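Local coordinates for sensor protein (PDB 2X7X) that binds fructose through this periplasmic domain of a hybrid two-component system, whose full-length protein is probably a sensor histidine kinase that also regulates transcription, at residues S18-M23 against L92-I97; L162-D167 against D180-R185. All blocks are in the same frame, centred on the assembly; numbering follows the deposited sequence.

Interaction 1 (S18-M23 against L92-I97); sequences SWRHKM and LVDRKI. With FRU (beta-D-fructofuranose), chain E.
The fructose pocket of this periplasmic-binding-protein domain is built here from the start of helix 18-31 and the loop that leaves strand 90-93, where Arg-20 meets Asp-94 beside the sugar. Arg-20 reaches the carboxylate with the end of its guanidinium, both terminal nitrogens going to one oxygen: NH1 lies 2.9 Å and NH2 3.0 Å from Asp-94 OD2, in clearly bent bonds made from the same face of the carboxylate plane. The chain of Arg-20 bends at chi2 (-71°), which swings CD away from a straight course, and NE, on the side edge it shares with NH1, donates to the sugar, 2.8 Å from FRU O1. Arg-20 is thus held between an anion and the ligand, its flat group turned 45° from the carboxylate and lying with one face against Trp-19 CZ3. The second oxygen of Asp-94 accepts from the sugar, FRU O6 standing 2.6 Å from OD1. That same hydroxyl receives a nearly straight bond from Arg-95, whose extended chain brings NE to 2.9 Å from FRU O6. Arg-20 NH1 and Arg-95 NH2 come within 3.5 Å, two donors and no bond; Asp-94 and the fructose oxygens probably offset the two charges. Trp-19 sets one ring face toward FRU C3. One turn further along the helix, Met-23 and Val-93 meet tip to tip, CE against CG1, as an apolar patch. Tyr-245 hydrogen-bonds through OH to Asp-94 OD1 and through its carbonyl to Trp-19 NE1, while Ser-69 OG also reaches Asp-94 OD2. Val-93 packs between strands 65-68 and 104-108, its neighbours in the parallel sheet.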
ATOM      1  N   SER A  18     -10.178 -14.504  -9.339  1.00 29.19           N
ATOM      2  CA  SER A  18      -9.383 -13.268  -9.304  1.00 28.96           C
ATOM      3  C   SER A  18      -8.053 -13.395  -8.545  1.00 28.75           C
ATOM      4  O   SER A  18      -7.116 -12.627  -8.800  1.00 28.71           O
ATOM      5  CB  SER A  18     -10.204 -12.088  -8.770  1.00 28.70           C
ATOM      6  OG  SER A  18     -10.586 -12.313  -7.432  1.00 28.97           O
ATOM      7  N   TRP A  19      -7.976 -14.359  -7.625  1.00 28.57           N
ATOM      8  CA  TRP A  19      -6.738 -14.643  -6.901  1.00 28.14           C
ATOM      9  C   TRP A  19      -5.722 -15.345  -7.815  1.00 28.71           C
ATOM     10  O   TRP A  19      -4.598 -14.876  -7.969  1.00 28.18           O
ATOM     11  CB  TRP A  19      -7.025 -15.466  -5.643  1.00 27.67           C
ATOM     12  CG  TRP A  19      -5.848 -15.562  -4.724  1.00 25.85           C
ATOM     13  CD1 TRP A  19      -5.553 -14.739  -3.683  1.00 24.45           C
ATOM     14  CD2 TRP A  19      -4.798 -16.534  -4.780  1.00 24.47           C
ATOM     15  NE1 TRP A  19      -4.383 -15.141  -3.080  1.00 24.30           N
ATOM     16  CE2 TRP A  19      -3.900 -16.240  -3.738  1.00 23.64           C
ATOM     17  CE3 TRP A  19      -4.532 -17.631  -5.616  1.00 24.75           C
ATOM     18  CZ2 TRP A  19      -2.756 -16.999  -3.499  1.00 24.28           C
ATOM     19  CZ3 TRP A  19      -3.391 -18.381  -5.380  1.00 25.06           C
ATOM     20  CH2 TRP A  19      -2.517 -18.061  -4.330  1.00 24.24           C
ATOM     21  N   ARG A  20      -6.127 -16.455  -8.430  1.00 29.78           N
ATOM     22  CA  ARG A  20      -5.307 -17.102  -9.467  1.00 31.26           C
ATOM     23  C   ARG A  20      -4.953 -16.132 -10.610  1.00 32.53           C
ATOM     24  O   ARG A  20      -3.786 -16.034 -11.012  1.00 32.98           O
ATOM     25  CB  ARG A  20      -5.976 -18.367 -10.020  1.00 30.34           C
ATOM     26  CG  ARG A  20      -6.447 -19.376  -8.979  1.00 29.70           C
ATOM     27  CD  ARG A  20      -5.306 -20.116  -8.272  1.00 27.45           C
ATOM     28  NE  ARG A  20      -5.748 -20.720  -7.013  1.00 27.64           N
ATOM     29  CZ  ARG A  20      -4.947 -21.353  -6.148  1.00 28.58           C
ATOM     30  NH1 ARG A  20      -5.446 -21.854  -5.023  1.00 27.69           N
ATOM     31  NH2 ARG A  20      -3.645 -21.496  -6.397  1.00 26.66           N
ATOM     32  N   HIS A  21      -5.947 -15.398 -11.104  1.00 34.00           N
ATOM     33  CA  HIS A  21      -5.724 -14.416 -12.159  1.00 35.53           C
ATOM     34  C   HIS A  21      -4.557 -13.497 -11.823  1.00 35.65           C
ATOM     35  O   HIS A  21      -3.646 -13.317 -12.633  1.00 35.47           O
ATOM     36  CB  HIS A  21      -6.985 -13.604 -12.436  1.00 36.08           C
ATOM     37  CG  HIS A  21      -6.938 -12.864 -13.734  1.00 40.16           C
ATOM     38  ND1 HIS A  21      -7.192 -13.474 -14.948  1.00 43.03           N
ATOM     39  CD2 HIS A  21      -6.646 -11.569 -14.018  1.00 42.77           C
ATOM     40  CE1 HIS A  21      -7.067 -12.585 -15.920  1.00 43.87           C
ATOM     41  NE2 HIS A  21      -6.737 -11.422 -15.383  1.00 43.87           N
ATOM     42  N   LYS A  22      -4.570 -12.954 -10.611  1.00 36.10           N
ATOM     43  CA  LYS A  22      -3.499 -12.082 -10.155  1.00 36.67           C
ATOM     44  C   LYS A  22      -2.119 -12.767 -10.127  1.00 37.35           C
ATOM     45  O   LYS A  22      -1.114 -12.159 -10.510  1.00 37.64           O
ATOM     46  CB  LYS A  22      -3.823 -11.497  -8.782  1.00 36.40           C
ATOM     47  CG  LYS A  22      -2.965 -10.293  -8.443  1.00 36.66           C
ATOM     48  CD  LYS A  22      -2.999  -9.965  -6.983  1.00 37.46           C
ATOM     49  CE  LYS A  22      -1.892  -8.995  -6.645  1.00 37.96           C
ATOM     50  NZ  LYS A  22      -1.271  -9.340  -5.338  1.00 38.44           N
ATOM     51  N   MET A  23      -2.070 -14.012  -9.659  1.00 37.76           N
ATOM     52  CA  MET A  23      -0.814 -14.760  -9.609  1.00 38.32           C
ATOM     53  C   MET A  23      -0.292 -15.075 -11.021  1.00 38.77           C
ATOM     54  O   MET A  23       0.881 -14.830 -11.322  1.00 38.67           O
ATOM     55  CB  MET A  23      -0.987 -16.046  -8.799  1.00 38.25           C
ATOM     56  CG  MET A  23       0.248 -16.919  -8.706  1.00 37.95           C
ATOM     57  SD  MET A  23      -0.153 -18.536  -8.019  1.00 40.56           S
ATOM     58  CE  MET A  23       1.438 -19.320  -8.073  1.00 39.57           C
ATOM     59  N   LEU A  92       5.900 -26.649  -5.836  1.00 33.61           N
ATOM     60  CA  LEU A  92       4.619 -26.564  -5.171  1.00 32.51           C
ATOM     61  C   LEU A  92       4.378 -25.135  -4.722  1.00 31.88           C
ATOM     62  O   LEU A  92       5.214 -24.541  -4.025  1.00 31.97           O
ATOM     63  CB  LEU A  92       4.558 -27.515  -3.971  1.00 32.44           C
ATOM     64  CG  LEU A  92       4.786 -29.014  -4.201  1.00 30.98           C
ATOM     65  CD1 LEU A  92       4.711 -29.710  -2.881  1.00 29.12           C
ATOM     66  CD2 LEU A  92       3.788 -29.625  -5.176  1.00 29.11           C
ATOM     67  N   VAL A  93       3.238 -24.588  -5.138  1.00 30.98           N
ATOM     68  CA  VAL A  93       2.795 -23.277  -4.678  1.00 30.27           C
ATOM     69  C   VAL A  93       1.516 -23.378  -3.853  1.00 29.58           C
ATOM     70  O   VAL A  93       0.580 -24.101  -4.237  1.00 29.13           O
ATOM     71  CB  VAL A  93       2.535 -22.295  -5.852  1.00 30.27           C
ATOM     72  CG1 VAL A  93       2.248 -20.914  -5.306  1.00 30.42           C
ATOM     73  CG2 VAL A  93       3.736 -22.209  -6.738  1.00 30.88           C
ATOM     74  N   ASP A  94       1.481 -22.642  -2.738  1.00 28.86           N
ATOM     75  CA  ASP A  94       0.234 -22.382  -1.996  1.00 28.64           C
ATOM     76  C   ASP A  94      -0.365 -23.652  -1.358  1.00 28.44           C
ATOM     77  O   ASP A  94      -0.376 -23.775  -0.138  1.00 28.87           O
ATOM     78  CB  ASP A  94      -0.758 -21.572  -2.879  1.00 28.27           C
ATOM     79  CG  ASP A  94      -2.215 -21.908  -2.628  1.00 28.85           C
ATOM     80  OD1 ASP A  94      -2.682 -21.811  -1.476  1.00 30.92           O
ATOM     81  OD2 ASP A  94      -2.922 -22.248  -3.598  1.00 28.63           O
ATOM     82  N   ARG A  95      -0.848 -24.591  -2.161  1.00 28.19           N
ATOM     83  CA  ARG A  95      -1.320 -25.862  -1.626  1.00 28.44           C
ATOM     84  C   ARG A  95      -0.214 -26.904  -1.678  1.00 29.09           C
ATOM     85  O   ARG A  95       0.689 -26.801  -2.500  1.00 29.20           O
ATOM     86  CB  ARG A  95      -2.537 -26.341  -2.386  1.00 28.14           C
ATOM     87  CG  ARG A  95      -3.580 -25.288  -2.470  1.00 26.48           C
ATOM     88  CD  ARG A  95      -4.935 -25.849  -2.782  1.00 24.71           C
ATOM     89  NE  ARG A  95      -5.880 -24.746  -2.922  1.00 23.03           N
ATOM     90  CZ  ARG A  95      -7.113 -24.864  -3.389  1.00 22.23           C
ATOM     91  NH1 ARG A  95      -7.598 -26.043  -3.781  1.00 21.17           N
ATOM     92  NH2 ARG A  95      -7.856 -23.784  -3.473  1.00 23.62           N
ATOM     93  N   LYS A  96      -0.280 -27.884  -0.780  1.00 29.62           N
ATOM     94  CA  LYS A  96       0.780 -28.891  -0.620  1.00 30.19           C
ATOM     95  C   LYS A  96       0.290 -30.300  -0.989  1.00 30.63           C
ATOM     96  O   LYS A  96      -0.907 -30.530  -1.190  1.00 30.53           O
ATOM     97  CB  LYS A  96       1.253 -28.957   0.842  1.00 30.05           C
ATOM     98  CG  LYS A  96       1.977 -27.758   1.434  1.00 29.45           C
ATOM     99  CD  LYS A  96       1.909 -27.912   2.956  1.00 28.35           C
ATOM    100  CE  LYS A  96       2.615 -26.822   3.715  1.00 29.87           C
ATOM    101  NZ  LYS A  96       2.258 -26.868   5.175  1.00 28.13           N
ATOM    102  N   ILE A  97       1.233 -31.241  -1.038  1.00 31.40           N
ATOM    103  CA  ILE A  97       0.924 -32.666  -1.143  1.00 31.66           C
ATOM    104  C   ILE A  97       1.369 -33.363   0.140  1.00 32.51           C
ATOM    105  O   ILE A  97       1.744 -32.700   1.115  1.00 32.84           O
ATOM    106  CB  ILE A  97       1.563 -33.323  -2.389  1.00 31.33           C
ATOM    107  CG1 ILE A  97       3.080 -33.134  -2.398  1.00 31.20           C
ATOM    108  CG2 ILE A  97       0.933 -32.776  -3.664  1.00 30.84           C
ATOM    109  CD1 ILE A  97       3.807 -33.985  -3.420  1.00 31.02           C
TER
HETATM  110  C1  FRU E1335      -7.746 -19.091  -4.816  1.00 24.07           C
HETATM  111  C2  FRU E1335      -8.162 -19.562  -3.435  1.00 22.70           C
HETATM  112  C3  FRU E1335      -8.048 -18.455  -2.390  1.00 21.51           C
HETATM  113  C4  FRU E1335      -7.537 -19.210  -1.179  1.00 21.98           C
HETATM  114  C5  FRU E1335      -6.568 -20.186  -1.832  1.00 22.73           C
HETATM  115  C6  FRU E1335      -6.261 -21.443  -1.020  1.00 23.46           C
HETATM  116  O1  FRU E1335      -8.200 -20.021  -5.797  1.00 24.20           O
HETATM  117  O2  FRU E1335      -9.487 -20.098  -3.518  1.00 22.07           O
HETATM  118  O3  FRU E1335      -9.287 -17.764  -2.168  1.00 19.62           O
HETATM  119  O4  FRU E1335      -6.917 -18.356  -0.211  1.00 21.48           O
HETATM  120  O5  FRU E1335      -7.262 -20.582  -3.019  1.00 23.02           O
HETATM  121  O6  FRU E1335      -5.243 -22.212  -1.691  1.00 24.64           O

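Interaction 2 (L162-D167 against D180-R185); sequences LIDKAD and DSMLRR
Met-182 is the buried side of this contact, its extended chain reaching from helix 172-185 to strand 159-167 alongside Asp-164. CG stands beside the backbone N of its own residue (chi1 -69°), and the straight chain beyond carries CE onto the strand, where the methyl lies 3.6 Å from Asp-164 OD1 and 3.8 Å from Ala-166 CB. It also rests against the backbone N of Lys-165. The thioether chain crosses the carboxylate obliquely, Met-182 CG being nearest Asp-164 OD2 (3.6 Å) and CE nearest OD1. Val-132 of strand 128-135 adds an apolar neighbour to Met-182.

Segments 162-167 and 180-185 run almost antiparallel, 159° between their directions, their axes 9.8 Å apart at closest approach. Helix 172-185 follows edge strand 159-167 and leads to strand 191-194, a beta-alpha-beta crossover that passes over strand 128-135 in the Rossmann-like sheet of a periplasmic binding protein.

Toward solvent the fit becomes polar and looser. The principal polar partner of Asp-164 is His-186 NE2, just after the helix, which bonds OD2; Arg-185 is added to the same oxygen. Bent at chi3, Arg-185 donates from NH1 to Asp-164 OD2 at 3.1 Å, nearly along the C-O axis, whereas its NH2 bond to that oxygen is weak; the guanidinium and carboxylate planes stand 63° apart. Ser-181 OG, one turn back, steadies the arginine: it lies in the guanidinium plane and takes bonds from Arg-185 NE at 3.0 Å and NH2 at 2.9 Å. Asp-164 OD1 accepts a weak bond from Lys-165 N and a firmer one from a water 2.7 Å away, which links on only weakly to Arg-185 NH2.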
ATOM      1  N   LEU A 162     -16.515 -22.610  19.005  1.00 28.73           N
ATOM      2  CA  LEU A 162     -16.921 -23.000  17.684  1.00 28.14           C
ATOM      3  C   LEU A 162     -18.196 -23.850  17.785  1.00 28.09           C
ATOM      4  O   LEU A 162     -18.152 -24.993  18.251  1.00 28.01           O
ATOM      5  CB  LEU A 162     -15.793 -23.755  16.975  1.00 27.89           C
ATOM      6  CG  LEU A 162     -16.098 -24.148  15.526  1.00 27.73           C
ATOM      7  CD1 LEU A 162     -16.375 -22.912  14.657  1.00 28.02           C
ATOM      8  CD2 LEU A 162     -14.975 -24.979  14.939  1.00 27.34           C
ATOM      9  N   ILE A 163     -19.326 -23.284  17.351  1.00 27.88           N
ATOM     10  CA  ILE A 163     -20.627 -23.961  17.455  1.00 27.53           C
ATOM     11  C   ILE A 163     -21.129 -24.590  16.146  1.00 28.10           C
ATOM     12  O   ILE A 163     -22.136 -25.308  16.148  1.00 28.26           O
ATOM     13  CB  ILE A 163     -21.737 -23.023  18.031  1.00 27.42           C
ATOM     14  CG1 ILE A 163     -22.057 -21.874  17.053  1.00 26.88           C
ATOM     15  CG2 ILE A 163     -21.350 -22.504  19.396  1.00 26.08           C
ATOM     16  CD1 ILE A 163     -23.416 -21.215  17.282  1.00 24.46           C
ATOM     17  N   ASP A 164     -20.454 -24.308  15.032  1.00 28.57           N
ATOM     18  CA  ASP A 164     -20.820 -24.908  13.734  1.00 28.89           C
ATOM     19  C   ASP A 164     -19.735 -24.723  12.671  1.00 28.44           C
ATOM     20  O   ASP A 164     -19.014 -23.720  12.669  1.00 27.93           O
ATOM     21  CB  ASP A 164     -22.162 -24.364  13.214  1.00 29.10           C
ATOM     22  CG  ASP A 164     -22.955 -25.408  12.421  1.00 31.04           C
ATOM     23  OD1 ASP A 164     -22.338 -26.244  11.716  1.00 30.22           O
ATOM     24  OD2 ASP A 164     -24.209 -25.389  12.509  1.00 32.89           O
ATOM     25  N   LYS A 165     -19.646 -25.698  11.769  1.00 28.10           N
ATOM     26  CA  LYS A 165     -18.620 -25.734  10.728  1.00 27.98           C
ATOM     27  C   LYS A 165     -19.157 -26.421   9.470  1.00 27.83           C
ATOM     28  O   LYS A 165     -19.875 -27.415   9.547  1.00 28.25           O
ATOM     29  CB  LYS A 165     -17.388 -26.478  11.243  1.00 27.98           C
ATOM     30  CG  LYS A 165     -16.235 -26.591  10.260  1.00 28.64           C
ATOM     31  CD  LYS A 165     -14.988 -27.176  10.933  1.00 29.59           C
ATOM     32  CE  LYS A 165     -15.179 -28.622  11.370  1.00 30.26           C
ATOM     33  NZ  LYS A 165     -14.989 -29.538  10.231  1.00 31.69           N
ATOM     34  N   ALA A 166     -18.815 -25.889   8.307  1.00 27.23           N
ATOM     35  CA  ALA A 166     -19.241 -26.493   7.067  1.00 26.47           C
ATOM     36  C   ALA A 166     -18.189 -26.219   6.024  1.00 26.25           C
ATOM     37  O   ALA A 166     -17.448 -25.236   6.132  1.00 26.90           O
ATOM     38  CB  ALA A 166     -20.586 -25.935   6.638  1.00 26.47           C
ATOM     39  N   ASP A 167     -18.121 -27.111   5.039  1.00 25.50           N
ATOM     40  CA  ASP A 167     -17.198 -27.041   3.919  1.00 24.88           C
ATOM     41  C   ASP A 167     -17.882 -26.273   2.784  1.00 24.79           C
ATOM     42  O   ASP A 167     -18.898 -26.721   2.251  1.00 24.94           O
ATOM     43  CB  ASP A 167     -16.863 -28.475   3.477  1.00 24.67           C
ATOM     44  CG  ASP A 167     -15.853 -28.531   2.355  1.00 24.85           C
ATOM     45  OD1 ASP A 167     -15.706 -27.543   1.598  1.00 23.87           O
ATOM     46  OD2 ASP A 167     -15.204 -29.589   2.227  1.00 26.18           O
ATOM     47  N   ASP A 180     -27.162 -20.028   5.759  1.00 28.40           N
ATOM     48  CA  ASP A 180     -28.607 -20.067   5.943  1.00 28.89           C
ATOM     49  C   ASP A 180     -28.946 -21.103   6.969  1.00 29.09           C
ATOM     50  O   ASP A 180     -29.687 -20.837   7.906  1.00 29.31           O
ATOM     51  CB  ASP A 180     -29.307 -20.464   4.659  1.00 29.45           C
ATOM     52  CG  ASP A 180     -29.769 -19.289   3.853  1.00 31.07           C
ATOM     53  OD1 ASP A 180     -29.461 -18.134   4.200  1.00 34.93           O
ATOM     54  OD2 ASP A 180     -30.450 -19.525   2.845  1.00 33.05           O
ATOM     55  N   SER A 181     -28.395 -22.295   6.790  1.00 29.45           N
ATOM     56  CA  SER A 181     -28.647 -23.386   7.710  1.00 29.93           C
ATOM     57  C   SER A 181     -28.185 -23.027   9.130  1.00 29.92           C
ATOM     58  O   SER A 181     -28.874 -23.337  10.097  1.00 30.32           O
ATOM     59  CB  SER A 181     -27.986 -24.674   7.205  1.00 29.94           C
ATOM     60  OG  SER A 181     -28.153 -25.728   8.137  1.00 31.53           O
ATOM     61  N   MET A 182     -27.039 -22.360   9.248  1.00 29.88           N
ATOM     62  CA  MET A 182     -26.506 -21.985  10.558  1.00 29.99           C
ATOM     63  C   MET A 182     -27.363 -20.935  11.283  1.00 30.43           C
ATOM     64  O   MET A 182     -27.633 -21.070  12.486  1.00 30.32           O
ATOM     65  CB  MET A 182     -25.049 -21.536  10.451  1.00 29.45           C
ATOM     66  CG  MET A 182     -24.090 -22.652  10.117  1.00 29.90           C
ATOM     67  SD  MET A 182     -22.484 -22.050   9.567  1.00 31.91           S
ATOM     68  CE  MET A 182     -21.574 -23.581   9.450  1.00 31.84           C
ATOM     69  N   LEU A 183     -27.802 -19.907  10.553  1.00 30.75           N
ATOM     70  CA  LEU A 183     -28.686 -18.880  11.113  1.00 31.24           C
ATOM     71  C   LEU A 183     -29.983 -19.493  11.656  1.00 32.16           C
ATOM     72  O   LEU A 183     -30.393 -19.217  12.790  1.00 32.37           O
ATOM     73  CB  LEU A 183     -29.006 -17.808  10.063  1.00 30.71           C
ATOM     74  CG  LEU A 183     -27.857 -16.948   9.533  1.00 29.82           C
ATOM     75  CD1 LEU A 183     -28.161 -16.417   8.129  1.00 27.78           C
ATOM     76  CD2 LEU A 183     -27.541 -15.815  10.507  1.00 26.95           C
ATOM     77  N   ARG A 184     -30.608 -20.335  10.837  1.00 33.07           N
ATOM     78  CA  ARG A 184     -31.841 -21.009  11.185  1.00 34.25           C
ATOM     79  C   ARG A 184     -31.690 -21.810  12.493  1.00 34.13           C
ATOM     80  O   ARG A 184     -32.606 -21.821  13.330  1.00 34.32           O
ATOM     81  CB  ARG A 184     -32.218 -21.936  10.040  1.00 34.88           C
ATOM     82  CG  ARG A 184     -33.690 -22.337   9.935  1.00 38.82           C
ATOM     83  CD  ARG A 184     -33.900 -23.328   8.762  1.00 44.50           C
ATOM     84  NE  ARG A 184     -33.367 -22.814   7.480  1.00 48.58           N
ATOM     85  CZ  ARG A 184     -32.427 -23.405   6.725  1.00 48.83           C
ATOM     86  NH1 ARG A 184     -31.891 -24.569   7.090  1.00 48.75           N
ATOM     87  NH2 ARG A 184     -32.033 -22.830   5.588  1.00 47.92           N
ATOM     88  N   ARG A 185     -30.530 -22.445  12.673  1.00 33.40           N
ATOM     89  CA  ARG A 185     -30.301 -23.382  13.786  1.00 33.13           C
ATOM     90  C   ARG A 185     -29.603 -22.773  15.005  1.00 32.35           C
ATOM     91  O   ARG A 185     -29.512 -23.408  16.053  1.00 31.94           O
ATOM     92  CB  ARG A 185     -29.547 -24.641  13.295  1.00 33.25           C
ATOM     93  CG  ARG A 185     -30.383 -25.504  12.327  1.00 35.27           C
ATOM     94  CD  ARG A 185     -29.722 -26.807  11.916  1.00 37.46           C
ATOM     95  NE  ARG A 185     -28.635 -26.559  10.985  1.00 39.44           N
ATOM     96  CZ  ARG A 185     -27.350 -26.539  11.330  1.00 40.65           C
ATOM     97  NH1 ARG A 185     -26.995 -26.770  12.590  1.00 40.36           N
ATOM     98  NH2 ARG A 185     -26.419 -26.286  10.412  1.00 40.77           N
TER
HETATM   99  O   HOH W   1     -23.369 -27.443   9.572  1.00 34.40           O

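The two contacts belong to different lobes of the same periplasmic domain. Interaction 1 is deep, centred about 6 Å from the centre of the chain, and handles fructose directly; interaction 2 is a surface contact about 23 Å from that centre, joining an outer strand to its covering helix. Their own centres are about 28 Å apart and their nearest atoms about 10 Å, so the two never meet. The first is complete in sequence before the second begins. The lobe of interaction 2 also supplies Arg-146 and Asn-196 to the sugar, but no residue of interaction 2 is in the fructose pocket; the side chain of Lys-165 lies about 10 Å from that of Arg-146.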